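Local atomic coordinates of HI1317 (Haemophilus influenzae, PDB entry 1JOV), a protein that probably interconverts the alpha and beta anomers of D-glucose 6-phosphate, as a member of the glucose-6-phosphate 1-epimerase family. Residues A68-V73 with H150-I155; V73-P78 with G89-R94. All blocks are in the same frame, centred on the assembly; numbering follows the deposited sequence.

Contact 1. Residues A68-V73 with H150-I155; sequences AIRGGV and HTYFNI. With SO4 (sulfate ion), chain B.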
loop_
_atom_site.group_PDB
_atom_site.type_symbol
_atom_site.label_atom_id
_atom_site.label_comp_id
_atom_site.label_asym_id
_atom_site.label_seq_id
_atom_site.Cartn_x
_atom_site.Cartn_y
_atom_site.Cartn_z
ATOM N N ALA A 68 11.892 1.742 6.541
ATOM C CA ALA A 68 10.609 1.582 5.844
ATOM C C ALA A 68 10.507 2.608 4.782
ATOM O O ALA A 68 10.859 3.780 5.004
ATOM C CB ALA A 68 9.431 1.667 6.790
ATOM N N ILE A 69 10.092 2.206 3.585
ATOM C CA ILE A 69 9.920 3.113 2.489
ATOM C C ILE A 69 8.617 3.874 2.629
ATOM O O ILE A 69 7.566 3.294 2.904
ATOM C CB ILE A 69 9.927 2.318 1.124
ATOM C CG1 ILE A 69 11.317 1.680 0.885
ATOM C CG2 ILE A 69 9.459 3.124 -0.118
ATOM C CD1 ILE A 69 11.268 0.486 -0.142
ATOM N N ARG A 70 8.655 5.204 2.433
ATOM C CA ARG A 70 7.547 6.100 2.613
ATOM C C ARG A 70 6.771 6.238 1.333
ATOM O O ARG A 70 7.061 7.049 0.410
ATOM C CB ARG A 70 8.065 7.514 3.068
ATOM C CG ARG A 70 6.971 8.471 3.265
ATOM C CD ARG A 70 5.969 8.174 4.441
ATOM N NE ARG A 70 6.583 8.322 5.763
ATOM C CZ ARG A 70 6.109 7.868 6.899
ATOM N NH1 ARG A 70 4.897 7.305 6.925
ATOM N NH2 ARG A 70 6.788 8.040 8.060
ATOM N N GLY A 71 5.718 5.434 1.192
ATOM C CA GLY A 71 4.916 5.476 -0.035
ATOM C C GLY A 71 4.523 4.124 -0.584
ATOM O O GLY A 71 4.935 3.109 -0.030
ATOM N N GLY A 72 3.756 4.028 -1.654
ATOM C CA GLY A 72 3.433 2.696 -2.153
ATOM C C GLY A 72 2.475 1.919 -1.237
ATOM O O GLY A 72 1.532 2.497 -0.682
ATOM N N VAL A 73 2.711 0.601 -1.077
ATOM C CA VAL A 73 1.798 -0.174 -0.242
ATOM C C VAL A 73 2.580 -0.965 0.764
ATOM O O VAL A 73 2.874 -2.109 0.639
ATOM C CB VAL A 73 0.970 -1.167 -1.138
ATOM C CG1 VAL A 73 -0.056 -1.839 -0.249
ATOM C CG2 VAL A 73 0.341 -0.401 -2.254
ATOM N N HIS A 150 -1.080 -0.556 3.687
ATOM C CA HIS A 150 -1.115 0.874 3.968
ATOM C C HIS A 150 -0.946 1.770 2.737
ATOM O O HIS A 150 0.008 2.548 2.608
ATOM C CB HIS A 150 -0.042 1.052 4.992
ATOM C CG HIS A 150 0.038 2.388 5.726
ATOM N ND1 HIS A 150 0.164 3.590 5.098
ATOM C CD2 HIS A 150 0.028 2.638 7.061
ATOM C CE1 HIS A 150 0.294 4.538 6.012
ATOM N NE2 HIS A 150 0.215 3.975 7.186
ATOM N N THR A 151 -1.903 1.607 1.864
ATOM C CA THR A 151 -1.779 2.194 0.511
ATOM C C THR A 151 -1.745 3.742 0.484
ATOM O O THR A 151 -2.634 4.405 1.007
ATOM C CB THR A 151 -2.955 1.695 -0.372
ATOM O OG1 THR A 151 -3.081 0.260 -0.215
ATOM C CG2 THR A 151 -2.707 2.046 -1.952
ATOM N N TYR A 152 -0.686 4.222 -0.168
ATOM C CA TYR A 152 -0.548 5.681 -0.398
ATOM C C TYR A 152 -0.942 5.970 -1.802
ATOM O O TYR A 152 -0.249 5.601 -2.803
ATOM C CB TYR A 152 0.905 6.220 -0.189
ATOM C CG TYR A 152 1.502 6.140 1.139
ATOM C CD1 TYR A 152 1.911 4.929 1.718
ATOM C CD2 TYR A 152 1.838 7.310 1.799
ATOM C CE1 TYR A 152 2.523 4.905 3.015
ATOM C CE2 TYR A 152 2.421 7.292 3.046
ATOM C CZ TYR A 152 2.800 6.122 3.646
ATOM O OH TYR A 152 3.424 6.139 4.878
ATOM N N PHE A 153 -2.095 6.667 -1.904
ATOM C CA PHE A 153 -2.604 6.996 -3.252
ATOM C C PHE A 153 -2.109 8.381 -3.686
ATOM O O PHE A 153 -1.912 9.269 -2.856
ATOM C CB PHE A 153 -4.117 6.988 -3.303
ATOM C CG PHE A 153 -4.680 5.666 -3.051
ATOM C CD1 PHE A 153 -4.718 4.733 -4.057
ATOM C CD2 PHE A 153 -5.133 5.352 -1.793
ATOM C CE1 PHE A 153 -5.233 3.420 -3.787
ATOM C CE2 PHE A 153 -5.592 4.141 -1.513
ATOM C CZ PHE A 153 -5.717 3.141 -2.524
ATOM N N ASN A 154 -1.725 8.464 -4.956
ATOM C CA ASN A 154 -1.168 9.660 -5.552
ATOM C C ASN A 154 -2.371 10.546 -6.038
ATOM O O ASN A 154 -3.183 10.095 -6.864
ATOM C CB ASN A 154 -0.299 9.232 -6.758
ATOM C CG ASN A 154 0.522 10.392 -7.397
ATOM O OD1 ASN A 154 1.026 11.283 -6.718
ATOM N ND2 ASN A 154 0.702 10.308 -8.716
ATOM N N ILE A 155 -2.383 11.809 -5.624
ATOM C CA ILE A 155 -3.499 12.676 -6.022
ATOM C C ILE A 155 -2.985 14.063 -6.420
ATOM O O ILE A 155 -1.878 14.447 -5.995
ATOM C CB ILE A 155 -4.469 12.811 -4.842
ATOM C CG1 ILE A 155 -3.706 13.222 -3.603
ATOM C CG2 ILE A 155 -5.281 11.536 -4.596
ATOM C CD1 ILE A 155 -4.447 13.880 -2.591
HETATM S S SO4 B . 5.926 5.342 10.197
HETATM O O1 SO4 B . 5.760 4.901 8.825
HETATM O O2 SO4 B . 4.710 4.989 10.865
HETATM O O3 SO4 B . 6.169 6.798 10.293
HETATM O O4 SO4 B . 7.101 4.729 10.756
#
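Arg70 and Tyr152 meet at their polar ends: Arg70 NH1 donates a hydrogen bond of 2.8 Å to Tyr152 OH, which lies at the edge of the guanidinium, close to its plane. The N-H...O angle is only 148°, and the guanidinium and phenol planes are turned 65° apart, so the two flat groups do not stack. The arginine reaches this position by bending at both chi2 (66°) and chi3, which also brings its CD within 3.3 Å of Tyr152 OH. A second edge of the same guanidinium is taken by a sulfate ion, probably from the crystallisation liquor, with Arg70 NH2 donating to O3 at 2.6 Å; NH2 also bonds to the carbonyl O of Ser234.

Backbone bonding joins the loop to strand 145-154, where Tyr152 N donates to Gly72 O at 2.9 Å. The same oxygen receives a CA-H...O contact from Thr151. Strand 145-154 belongs to an antiparallel sheet of the galactose mutarotase-like fold, paired on one side with strand 75-76, into which the loop leads, and on the other with strand 244-251. The side chains of His150 and Glu248, the predicted active-site residues, are about 3 Å apart.

The remaining contacts are van der Waals and CH-pi. Gly71 CA lies over one face of the Tyr152 ring in a CH-pi contact, 3.7 Å from its centroid, while Met244 and Cys246 also touch the tyrosine. Val73 and Thr151 run side by side, with Val73 CG1 3.7 Å from the hydroxyl oxygen Thr151 OG1, which has its own weak hydrogen bond with Leu149 O, and the methyls Val73 CG2 and Thr151 CG2 also meeting.

Contact 2. Residues V73-P78 with G89-R94; sequences VPICYP and GTARIR. With SO4 (sulfate ion), chain B.
Ala91 presents its methyl to Ile75 and Tyr77 and forms the close-packed half of the contact. Ala91 CB lies 4.0 Å from Ile75 CG2 and 3.9 Å from Tyr77 CB, at the edge of the tyrosine ring. With CG anti to the backbone N (chi1 172°), the ring keeps its CD2 edge beside this methyl while also meeting the rings of Phe137 and His139; the hydroxyl hydrogen-bonds with His139 ND1. The Tyr77 carbonyl O accepts from the turn: Ala91 N donates to it at 3.3 Å in a nearly straight bond (170°), and Thr90 N adds a weak one. Gly89 CA makes a CA-H...O contact with the same oxygen; its backbone has positive phi, which favours glycine. The peptide between Tyr77 and Pro78 is cis, and Pro78 CB sits over the centre of the Tyr77 ring.

Toward Pro74 the packing is looser. Strand 75-76 and the short 3-10 segment 91-92 are bridged there by a water, which donates to Ile75 O at 2.6 Å and accepts from Arg92 N at 2.8 Å. Pro74 CB comes no nearer than 4.5 Å to Arg92 CD. The arginine chain, extended from CG to NE, leads away from the strand to the sulfate, where its NH1 donates to O1 at 2.9 Å and NH2 to O4, the sulfur lying near the guanidinium plane. This two-pronged grip on a tetrahedral oxyanion, close to the predicted catalytic histidine, is consistent with a place for the phosphate of glucose 6-phosphate.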
loop_
_atom_site.group_PDB
_atom_site.type_symbol
_atom_site.label_atom_id
_atom_site.label_comp_id
_atom_site.label_asym_id
_atom_site.label_seq_id
_atom_site.Cartn_x
_atom_site.Cartn_y
_atom_site.Cartn_z
ATOM N N VAL A 73 2.711 0.601 -1.077
ATOM C CA VAL A 73 1.798 -0.174 -0.242
ATOM C C VAL A 73 2.580 -0.965 0.764
ATOM O O VAL A 73 2.874 -2.109 0.639
ATOM C CB VAL A 73 0.970 -1.167 -1.138
ATOM C CG1 VAL A 73 -0.056 -1.839 -0.249
ATOM C CG2 VAL A 73 0.341 -0.401 -2.254
ATOM N N PRO A 74 3.023 -0.325 1.843
ATOM C CA PRO A 74 3.769 -1.005 2.900
ATOM C C PRO A 74 2.840 -2.069 3.515
ATOM O O PRO A 74 1.616 -1.858 3.659
ATOM C CB PRO A 74 3.986 0.056 4.017
ATOM C CG PRO A 74 3.717 1.397 3.300
ATOM C CD PRO A 74 2.700 1.104 2.086
ATOM N N ILE A 75 3.431 -3.150 3.884
ATOM C CA ILE A 75 2.745 -4.254 4.561
ATOM C C ILE A 75 2.958 -4.133 6.057
ATOM O O ILE A 75 4.147 -4.234 6.466
ATOM C CB ILE A 75 3.368 -5.604 4.041
ATOM C CG1 ILE A 75 3.328 -5.814 2.486
ATOM C CG2 ILE A 75 2.771 -6.844 4.772
ATOM C CD1 ILE A 75 1.924 -5.828 2.037
ATOM N N CYS A 76 1.921 -3.747 6.796
ATOM C CA CYS A 76 2.072 -3.681 8.271
ATOM C C CYS A 76 1.721 -5.040 8.847
ATOM O O CYS A 76 0.593 -5.497 8.595
ATOM C CB CYS A 76 1.120 -2.605 8.784
ATOM S SG CYS A 76 1.314 -1.040 7.893
ATOM N N TYR A 77 2.626 -5.668 9.553
ATOM C CA TYR A 77 2.450 -7.033 10.023
ATOM C C TYR A 77 3.633 -7.389 10.895
ATOM O O TYR A 77 4.739 -7.004 10.495
ATOM C CB TYR A 77 2.435 -7.950 8.768
ATOM C CG TYR A 77 2.454 -9.396 9.090
ATOM C CD1 TYR A 77 1.268 -10.102 9.393
ATOM C CD2 TYR A 77 3.640 -10.114 9.049
ATOM C CE1 TYR A 77 1.327 -11.473 9.614
ATOM C CE2 TYR A 77 3.698 -11.426 9.297
ATOM C CZ TYR A 77 2.508 -12.170 9.590
ATOM O OH TYR A 77 2.551 -13.542 9.855
ATOM N N PRO A 78 3.434 -8.108 12.001
ATOM C CA PRO A 78 2.153 -8.684 12.486
ATOM C C PRO A 78 1.414 -7.859 13.526
ATOM O O PRO A 78 0.532 -8.384 14.221
ATOM C CB PRO A 78 2.620 -10.021 13.101
ATOM C CG PRO A 78 4.015 -9.644 13.786
ATOM C CD PRO A 78 4.571 -8.615 12.792
ATOM N N GLY A 89 5.303 -3.304 12.767
ATOM C CA GLY A 89 5.863 -4.638 12.629
ATOM C C GLY A 89 7.118 -4.724 11.763
ATOM O O GLY A 89 7.738 -3.699 11.497
ATOM N N THR A 90 7.510 -5.952 11.367
ATOM C CA THR A 90 8.813 -6.133 10.747
ATOM C C THR A 90 8.721 -6.466 9.282
ATOM O O THR A 90 9.716 -6.454 8.558
ATOM C CB THR A 90 9.569 -7.293 11.463
ATOM O OG1 THR A 90 8.758 -8.482 11.416
ATOM C CG2 THR A 90 9.724 -7.053 13.032
ATOM N N ALA A 91 7.536 -6.784 8.824
ATOM C CA ALA A 91 7.421 -7.142 7.440
ATOM C C ALA A 91 8.001 -6.097 6.451
ATOM O O ALA A 91 8.607 -6.461 5.454
ATOM C CB ALA A 91 5.954 -7.391 7.093
ATOM N N ARG A 92 7.807 -4.828 6.752
ATOM C CA ARG A 92 8.088 -3.823 5.756
ATOM C C ARG A 92 9.597 -3.408 5.746
ATOM O O ARG A 92 10.010 -2.634 4.880
ATOM C CB ARG A 92 7.220 -2.607 6.050
ATOM C CG ARG A 92 7.578 -1.847 7.366
ATOM C CD ARG A 92 6.674 -0.671 7.514
ATOM N NE ARG A 92 6.967 0.031 8.789
ATOM C CZ ARG A 92 6.708 1.313 9.055
ATOM N NH1 ARG A 92 6.126 2.093 8.189
ATOM N NH2 ARG A 92 7.004 1.783 10.304
ATOM N N ILE A 93 10.304 -3.930 6.733
ATOM C CA ILE A 93 11.757 -3.744 6.863
ATOM C C ILE A 93 12.651 -4.944 6.638
ATOM O O ILE A 93 13.851 -4.893 6.952
ATOM C CB ILE A 93 12.068 -3.095 8.208
ATOM C CG1 ILE A 93 11.552 -3.897 9.354
ATOM C CG2 ILE A 93 11.557 -1.723 8.116
ATOM C CD1 ILE A 93 12.159 -3.431 10.825
ATOM N N ARG A 94 12.084 -6.042 6.125
ATOM C CA ARG A 94 12.756 -7.299 5.882
ATOM C C ARG A 94 12.677 -7.629 4.347
ATOM O O ARG A 94 11.810 -7.125 3.692
ATOM C CB ARG A 94 12.108 -8.439 6.632
ATOM C CG ARG A 94 12.271 -8.312 8.163
ATOM C CD ARG A 94 11.265 -9.160 9.071
ATOM N NE ARG A 94 11.294 -10.577 8.756
ATOM C CZ ARG A 94 10.374 -11.450 9.142
ATOM N NH1 ARG A 94 9.315 -11.046 9.864
ATOM N NH2 ARG A 94 10.509 -12.748 8.788
HETATM S S SO4 B . 5.926 5.342 10.197
HETATM O O1 SO4 B . 5.760 4.901 8.825
HETATM O O2 SO4 B . 4.710 4.989 10.865
HETATM O O3 SO4 B . 6.169 6.798 10.293
HETATM O O4 SO4 B . 7.101 4.729 10.756
HETATM O O HOH W 1 5.728 -4.240 8.579
#

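Overall arrangement
Contact 2 is nested along the chain inside the loop closed by contact 1; their centres are 13 Å apart, and Val73 belongs to both. They meet directly where His150 N lies 3.0 Å from Pro74 O, a probable hydrogen bond beside the pairing of strands 75-76 and 145-154, and where Tyr152 CE1 packs 3.7 Å from Pro74 CG. Ala68 CB also touches Arg92 CZ at 3.6 Å. The sulfate links the contacts through Arg70 of contact 1 and Arg92 of contact 2. Contact 1 holds the predicted active-site His150, and contact 2 adjoins it through Pro74, about 4 Å from His150 and about 8 Å from Glu248 between side chains; the two arginines may mark the phosphate-binding end.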